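PDB 4N81: inositol monophosphatase from Zymomonas mobilis, which probably acts as a magnesium-dependent phosphatase of the inositol monophosphatase superfamily, hydrolysing phosphate monoesters such as inositol monophosphate. Local coordinates for residues 24-28 / 121-125. Residues are numbered along the deposited sequence.
Sequences IRPFF and PIHQE
A guanidinium group can tie a helix terminus to a beta-hairpin by forking onto one carbonyl, and Arg25 does this where helix 7-24 ends, beside the connection between strands 112-120 and 125-130 of the large sheet of the inositol monophosphatase fold. Arg25 NE and NH1 both donate to Pro121 O, at 3.1 and 2.9 Å, and NH1 adds a weak bond to Gln124 OE1 at 3.3 Å. Chi1 and chi2 t, with chi3 m, carry the group across, while Asp22 forms a salt bridge with NH2. A water accepts a weak bond from Arg25 NE (3.1 Å) and donates to Ile122 O (2.7 Å).

Helix 7-24 runs on into a 3-10 segment, 25-27, held by hydrogen bonds from Phe27 N to Ile24 O (2.9 Å) and from Phe28 N to Arg25 O (3.0 Å). Gln124 has positive phi and psi (57/61) and joins Glu125 opposite Gln120 in a G1 beta bulge. The nearest CA atoms across the segments are those of Arg25 and Ile122, 6.4 Å apart.

Ile24, whose side chain lies about 4 Å from that of Ile88, a predicted magnesium-site residue, brings CG2 within 4.4 Å of Pro121 CG. Ile122, m at both chi angles, covers one face of the Phe28 ring: CD1 lies 3.7 Å from Phe28 CD2, and CG1 makes a CH-pi contact 3.9 Å from the ring centroid, 17° off the normal.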
# COMPACT_ATOMS: atom_id res chain seq x y z
N ILE A 24 3.85 16.35 10.68
CA ILE A 24 3.52 15.73 9.38
C ILE A 24 2.02 15.47 9.20
O ILE A 24 1.47 15.72 8.14
CB ILE A 24 4.27 14.39 9.23
CG1 ILE A 24 5.80 14.63 9.12
CG2 ILE A 24 3.73 13.57 8.02
CD1 ILE A 24 6.68 13.29 9.30
N ARG A 25 1.36 15.05 10.27
CA ARG A 25 -0.05 14.60 10.15
C ARG A 25 -1.00 15.61 9.46
O ARG A 25 -1.75 15.22 8.55
CB ARG A 25 -0.58 14.22 11.54
CG ARG A 25 -1.94 13.55 11.58
CD ARG A 25 -2.32 13.17 13.06
NE ARG A 25 -1.44 12.11 13.58
CZ ARG A 25 -0.52 12.30 14.53
NH1 ARG A 25 0.25 11.27 14.96
NH2 ARG A 25 -0.37 13.51 15.06
N PRO A 26 -0.96 16.90 9.84
CA PRO A 26 -1.90 17.84 9.23
C PRO A 26 -1.76 17.91 7.70
O PRO A 26 -2.67 18.43 7.05
CB PRO A 26 -1.52 19.20 9.86
CG PRO A 26 -0.89 18.83 11.15
CD PRO A 26 -0.19 17.52 10.93
N PHE A 27 -0.58 17.59 7.15
CA PHE A 27 -0.36 17.70 5.70
C PHE A 27 -0.82 16.48 4.92
O PHE A 27 -0.86 16.52 3.72
CB PHE A 27 1.12 17.93 5.40
CG PHE A 27 1.63 19.26 5.91
CD1 PHE A 27 2.37 19.33 7.09
CD2 PHE A 27 1.29 20.42 5.25
CE1 PHE A 27 2.82 20.55 7.57
CE2 PHE A 27 1.73 21.67 5.73
CZ PHE A 27 2.50 21.71 6.89
N PHE A 28 -1.10 15.39 5.60
CA PHE A 28 -1.46 14.16 4.90
C PHE A 28 -2.83 14.33 4.20
O PHE A 28 -3.80 14.81 4.84
CB PHE A 28 -1.52 13.02 5.91
CG PHE A 28 -1.88 11.69 5.29
CD1 PHE A 28 -1.03 11.12 4.34
CD2 PHE A 28 -3.02 11.02 5.69
CE1 PHE A 28 -1.35 9.87 3.73
CE2 PHE A 28 -3.34 9.78 5.16
CZ PHE A 28 -2.50 9.20 4.19
N PRO A 121 2.69 7.80 11.26
CA PRO A 121 2.00 8.73 12.16
C PRO A 121 0.51 8.82 11.92
O PRO A 121 -0.18 9.43 12.75
CB PRO A 121 2.68 10.07 11.88
CG PRO A 121 3.16 9.93 10.39
CD PRO A 121 3.59 8.48 10.31
N ILE A 122 0.00 8.26 10.81
CA ILE A 122 -1.45 8.35 10.57
C ILE A 122 -2.15 7.24 11.34
O ILE A 122 -3.11 7.49 12.08
CB ILE A 122 -1.77 8.23 9.03
CG1 ILE A 122 -0.91 9.24 8.24
CG2 ILE A 122 -3.30 8.44 8.76
CD1 ILE A 122 -0.98 10.71 8.76
N HIS A 123 -1.67 6.02 11.19
CA HIS A 123 -2.27 4.88 11.93
C HIS A 123 -1.65 4.52 13.25
O HIS A 123 -2.11 3.61 13.94
CB HIS A 123 -2.50 3.71 10.99
CG HIS A 123 -3.52 4.07 9.95
ND1 HIS A 123 -3.30 3.91 8.59
CD2 HIS A 123 -4.72 4.69 10.08
CE1 HIS A 123 -4.35 4.37 7.93
NE2 HIS A 123 -5.21 4.87 8.80
N GLN A 124 -0.64 5.29 13.63
CA GLN A 124 0.04 5.09 14.92
C GLN A 124 0.59 3.67 15.04
O GLN A 124 0.21 2.90 15.93
CB GLN A 124 -0.90 5.39 16.10
CG GLN A 124 -1.78 6.58 15.86
CD GLN A 124 -1.08 7.83 16.17
OE1 GLN A 124 0.04 8.06 15.70
NE2 GLN A 124 -1.70 8.66 17.01
N GLU A 125 1.49 3.33 14.14
CA GLU A 125 2.15 2.04 14.18
C GLU A 125 3.63 2.37 14.29
O GLU A 125 4.19 3.05 13.40
CB GLU A 125 1.90 1.33 12.85
CG GLU A 125 0.39 1.13 12.58
CD GLU A 125 0.10 0.40 11.25
OE1 GLU A 125 -0.52 -0.70 11.27
OE2 GLU A 125 0.50 0.95 10.20
O HOH W 1 -3.60 10.05 12.81